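Local coordinates for cystathionine beta-lyase family protein, YNBB B.subtilis ortholog (PDB 3HVY) that is probably a pyridoxal-phosphate-dependent lyase of the methionine gamma-lyase family, related to cystathionine beta-lyases and putatively involved in aluminium resistance, at residues 116-121 and 151-156; 182-187 and 194-199. All blocks are in the same frame, centred on the assembly; numbering follows the deposited sequence.

Contact 1. Residues 116-121 and 151-156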
# COMPACT_ATOMS: atom_id res chain seq x y z
N ASN D 116 23.67 -34.46 -11.30
CA ASN D 116 23.63 -35.78 -11.93
C ASN D 116 22.23 -36.24 -12.27
O ASN D 116 22.08 -37.29 -12.89
CB ASN D 116 24.36 -36.87 -11.14
CG ASN D 116 25.77 -36.52 -10.87
OD1 ASN D 116 26.47 -36.03 -11.74
ND2 ASN D 116 26.20 -36.73 -9.63
N ASP D 117 21.21 -35.46 -11.88
CA ASP D 117 19.86 -35.71 -12.31
C ASP D 117 19.72 -35.20 -13.75
O ASP D 117 20.46 -34.32 -14.18
CB ASP D 117 18.82 -34.95 -11.50
CG ASP D 117 18.58 -35.51 -10.12
OD1 ASP D 117 19.08 -36.58 -9.79
OD2 ASP D 117 17.80 -34.86 -9.37
N THR D 118 18.79 -35.79 -14.50
CA THR D 118 18.43 -35.29 -15.82
C THR D 118 17.01 -34.76 -15.86
O THR D 118 16.08 -35.38 -15.34
CB THR D 118 18.58 -36.35 -16.88
OG1 THR D 118 19.91 -36.85 -16.88
CG2 THR D 118 18.24 -35.76 -18.26
N MSE D 119 16.85 -33.59 -16.48
CA MSE D 119 15.57 -32.95 -16.78
C MSE D 119 15.28 -33.19 -18.27
O MSE D 119 16.17 -33.05 -19.11
CB MSE D 119 15.64 -31.44 -16.54
CG MSE D 119 14.44 -30.69 -16.99
SE MSE D 119 14.70 -28.73 -16.88
CE MSE D 119 13.07 -28.20 -17.88
N MSE D 120 14.03 -33.51 -18.60
CA MSE D 120 13.71 -33.78 -19.99
C MSE D 120 12.48 -33.04 -20.42
O MSE D 120 11.40 -33.20 -19.82
CB MSE D 120 13.56 -35.29 -20.25
CG MSE D 120 13.25 -35.64 -21.76
SE MSE D 120 13.29 -37.52 -22.20
CE MSE D 120 11.81 -38.06 -21.04
N SER D 121 12.66 -32.19 -21.42
CA SER D 121 11.57 -31.43 -22.01
C SER D 121 10.99 -32.29 -23.15
O SER D 121 11.74 -32.79 -24.00
CB SER D 121 12.03 -30.08 -22.58
OG SER D 121 12.33 -29.17 -21.54
N LYS D 151 21.78 -32.51 -15.94
CA LYS D 151 21.79 -32.83 -17.37
C LYS D 151 20.43 -32.51 -17.97
O LYS D 151 19.41 -32.46 -17.26
CB LYS D 151 22.16 -34.31 -17.55
CG LYS D 151 23.54 -34.65 -17.03
CD LYS D 151 23.80 -36.17 -17.03
CE LYS D 151 25.29 -36.53 -16.85
NZ LYS D 151 25.87 -36.30 -15.50
N TYR D 152 20.42 -32.27 -19.28
CA TYR D 152 19.22 -31.86 -20.00
C TYR D 152 19.01 -32.66 -21.27
O TYR D 152 19.94 -32.88 -22.01
CB TYR D 152 19.31 -30.40 -20.38
CG TYR D 152 18.07 -29.88 -21.08
CD1 TYR D 152 16.89 -29.81 -20.41
CD2 TYR D 152 18.12 -29.38 -22.38
CE1 TYR D 152 15.77 -29.34 -21.03
CE2 TYR D 152 16.98 -28.87 -23.00
CZ TYR D 152 15.79 -28.85 -22.30
OH TYR D 152 14.60 -28.34 -22.85
N LYS D 153 17.79 -33.15 -21.48
CA LYS D 153 17.44 -33.76 -22.75
C LYS D 153 16.20 -33.06 -23.24
O LYS D 153 15.35 -32.67 -22.44
CB LYS D 153 17.16 -35.26 -22.66
CG LYS D 153 18.35 -36.08 -22.37
CD LYS D 153 18.06 -37.58 -22.13
CE LYS D 153 19.37 -38.40 -22.27
NZ LYS D 153 19.27 -39.86 -21.96
N MSE D 154 16.06 -32.99 -24.56
CA MSE D 154 14.89 -32.41 -25.15
C MSE D 154 14.38 -33.27 -26.31
O MSE D 154 15.15 -33.73 -27.16
CB MSE D 154 15.24 -31.00 -25.57
CG MSE D 154 14.04 -30.27 -26.04
SE MSE D 154 14.29 -29.93 -27.89
CE MSE D 154 15.20 -28.38 -27.22
N VAL D 155 13.08 -33.56 -26.30
CA VAL D 155 12.48 -34.45 -27.31
C VAL D 155 11.72 -33.53 -28.26
O VAL D 155 10.76 -32.86 -27.87
CB VAL D 155 11.56 -35.55 -26.71
CG1 VAL D 155 11.03 -36.53 -27.81
CG2 VAL D 155 12.26 -36.38 -25.57
N ASP D 156 12.18 -33.49 -29.51
CA ASP D 156 11.50 -32.72 -30.53
C ASP D 156 10.14 -33.31 -30.83
O ASP D 156 9.89 -34.53 -30.70
CB ASP D 156 12.31 -32.72 -31.83
CG ASP D 156 13.38 -31.68 -31.81
OD1 ASP D 156 13.04 -30.50 -31.54
OD2 ASP D 156 14.54 -32.07 -32.03
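Strands 118-121 and 151-154 form a parallel pair at the end of the large mixed sheet, with T118 against K151, M119 against Y152, M120 against K153 and S121 against M154. Their axes come within 4.6 Å and diverge by 20°. Five backbone hydrogen bonds join them, each segment donating and accepting in turn: K151 N to D117 O, M119 N to K151 O, K153 N to M119 O, S121 N to K153 O and V155 N to S121 O. On the face carrying M119, S121 and Y152, the Y152 ring swings over toward the inner strand; CG stands anti to the backbone N (chi1 -177°). Y152 OH and S121 OG share a hydrogen bond of 2.7 Å, either one able to donate, with OG at the edge of the ring and near its plane. S121 OG also bonds to H181 ND1 on strand 177-183, linking three strands in a row. M119, a selenomethionine, reaches the same ring obliquely, SE 5.3 Å from the ring centroid, in a Met-aromatic contact. The face bearing T118, M120 and K153 meets helix 164-173. Here T118 OG1 lies 3.5 Å from K151 CB while hydrogen-bonding to S176, and T118 CG2 approaches K153 CG at 4.1 Å. K153 is extended beyond CG, and its NZ makes salt bridges with D174 and with E170 of that helix. M120, also selenomethionine, runs extended to SE (chi2 172°), which touches V155 CG2 at 3.7 Å, the two side chains crossing obliquely. Strand 118-121, short helix 131-134 and strand 151-154 form a beta-alpha-beta unit in the large-domain sheet characteristic of fold-type I pyridoxal-phosphate enzymes.

Contact 2. Residues 182-187 and 194-199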
# COMPACT_ATOMS: atom_id res chain seq x y z
N ILE D 182 6.62 -30.47 -19.35
CA ILE D 182 5.63 -30.26 -20.41
C ILE D 182 5.30 -28.76 -20.40
O ILE D 182 5.04 -28.19 -19.36
CB ILE D 182 4.36 -31.07 -20.16
CG1 ILE D 182 4.71 -32.58 -20.11
CG2 ILE D 182 3.27 -30.75 -21.21
CD1 ILE D 182 3.53 -33.52 -19.77
N GLN D 183 5.35 -28.13 -21.55
CA GLN D 183 4.84 -26.73 -21.70
C GLN D 183 3.41 -26.78 -22.32
O GLN D 183 3.23 -27.27 -23.43
CB GLN D 183 5.80 -26.00 -22.62
CG GLN D 183 5.54 -24.53 -22.76
CD GLN D 183 6.66 -23.85 -23.52
OE1 GLN D 183 7.84 -23.95 -23.15
NE2 GLN D 183 6.30 -23.13 -24.60
N ARG D 184 2.42 -26.28 -21.60
CA ARG D 184 1.03 -26.31 -22.09
C ARG D 184 0.82 -25.35 -23.27
O ARG D 184 0.33 -25.74 -24.33
CB ARG D 184 0.09 -25.98 -20.94
CG ARG D 184 -1.37 -25.92 -21.32
CD ARG D 184 -2.24 -25.75 -20.04
NE ARG D 184 -3.64 -25.65 -20.38
CZ ARG D 184 -4.62 -25.50 -19.49
NH1 ARG D 184 -4.36 -25.41 -18.19
NH2 ARG D 184 -5.86 -25.40 -19.91
N SER D 185 1.21 -24.09 -23.08
CA SER D 185 1.08 -23.07 -24.11
C SER D 185 2.27 -23.07 -25.09
O SER D 185 3.43 -23.06 -24.67
CB SER D 185 0.94 -21.69 -23.44
OG SER D 185 0.72 -20.68 -24.38
N THR D 186 2.00 -23.11 -26.39
CA THR D 186 3.06 -23.05 -27.40
C THR D 186 3.75 -21.70 -27.25
O THR D 186 3.14 -20.70 -26.85
CB THR D 186 2.44 -23.07 -28.83
OG1 THR D 186 1.63 -24.24 -28.98
CG2 THR D 186 3.50 -22.95 -29.95
N GLY D 187 5.01 -21.59 -27.59
CA GLY D 187 5.50 -20.20 -27.58
C GLY D 187 5.34 -19.51 -28.94
O GLY D 187 4.25 -19.40 -29.52
N LEU D 194 -1.16 -27.36 -26.17
CA LEU D 194 -1.58 -28.70 -25.77
C LEU D 194 -2.80 -28.68 -24.88
O LEU D 194 -2.78 -28.09 -23.80
CB LEU D 194 -0.48 -29.39 -24.96
CG LEU D 194 0.58 -30.25 -25.55
CD1 LEU D 194 1.27 -30.84 -24.33
CD2 LEU D 194 -0.02 -31.35 -26.48
N ARG D 195 -3.85 -29.34 -25.31
CA ARG D 195 -5.09 -29.39 -24.51
C ARG D 195 -4.97 -30.34 -23.30
O ARG D 195 -4.18 -31.28 -23.28
CB ARG D 195 -6.20 -29.89 -25.42
CG ARG D 195 -6.53 -28.98 -26.60
CD ARG D 195 -7.71 -28.15 -26.23
NE ARG D 195 -8.90 -29.02 -26.26
CZ ARG D 195 -10.08 -28.70 -25.74
NH1 ARG D 195 -10.28 -27.54 -25.14
NH2 ARG D 195 -11.08 -29.56 -25.84
N ILE D 196 -5.85 -30.17 -22.31
CA ILE D 196 -5.75 -30.99 -21.15
C ILE D 196 -5.89 -32.47 -21.48
O ILE D 196 -5.19 -33.30 -20.89
CB ILE D 196 -6.78 -30.58 -20.06
CG1 ILE D 196 -6.46 -29.19 -19.50
CG2 ILE D 196 -6.88 -31.69 -18.99
CD1 ILE D 196 -5.15 -29.07 -18.73
N ALA D 197 -6.77 -32.81 -22.42
CA ALA D 197 -6.95 -34.23 -22.82
C ALA D 197 -5.71 -34.78 -23.47
O ALA D 197 -5.41 -35.98 -23.34
CB ALA D 197 -8.20 -34.44 -23.74
N GLU D 198 -4.96 -33.93 -24.16
CA GLU D 198 -3.67 -34.34 -24.71
C GLU D 198 -2.62 -34.57 -23.65
O GLU D 198 -1.86 -35.54 -23.71
CB GLU D 198 -3.16 -33.34 -25.72
CG GLU D 198 -4.05 -33.31 -26.92
CD GLU D 198 -3.78 -32.18 -27.89
OE1 GLU D 198 -3.70 -30.97 -27.55
OE2 GLU D 198 -3.74 -32.53 -29.06
N ILE D 199 -2.58 -33.67 -22.68
CA ILE D 199 -1.67 -33.82 -21.54
C ILE D 199 -2.03 -35.09 -20.79
O ILE D 199 -1.14 -35.84 -20.39
CB ILE D 199 -1.69 -32.57 -20.62
CG1 ILE D 199 -1.15 -31.34 -21.39
CG2 ILE D 199 -0.89 -32.86 -19.35
CD1 ILE D 199 -1.39 -30.01 -20.71
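I196 sets its CD1 over the centre of the R184 guanidinium, 3.7 Å above the plane, so a methyl group lies on one face of the charged group. R184 reaches this place fully stretched: CG is anti to the backbone N (chi1 178°) and the chain stays extended to NE. The guanidinium is gripped at its ends, NH1 by a salt bridge to E229 and a hydrogen bond to N219, NH2 by T331 OG1, which would fix its rotation and probably balance its buried charge. Farther back, the I199 side chain crosses the aliphatic stem of R184 at about a right angle, its CD1 4.1 Å from R184 CG. These contacts belong to the beta-alpha-beta unit of strand 177-183, helix 196-207 and strand 214-218, where the first turn of the helix packs against the residues leaving the first strand. The loop between is tied off by L194 N donating to R184 O at 2.9 Å. L194 then turns its side chain to I182, the two crossing at about a right angle with L194 CD1 3.7 Å from I182 CG2. At the helix start R195 is the N-cap; its N donates to E198 OE1 at 2.8 Å, nearly straight at 168°. OE1 accepts with its anti lone pair, so the E198 side chain reaches back to the N-H of the N-cap residue.

Contact 1 and contact 2 are built on the same sheet: strand 118-121 is the direct neighbour of strand 177-183, whose last residues open contact 2. Their centres lie 18 Å apart and their nearest atoms about 6 Å, so they do not touch; strand 177-183 carries the connection, through H181 on the contact 1 side and I182 one residue on. Along the chain they follow in series. Contact 1 sits at the sheet margin, 23 Å from the chain centre, whereas contact 2 is buried, at 11 Å. The cofactor-bearing lysine, K244, follows strand 237-241 of this sheet, two strands beyond strand 177-183.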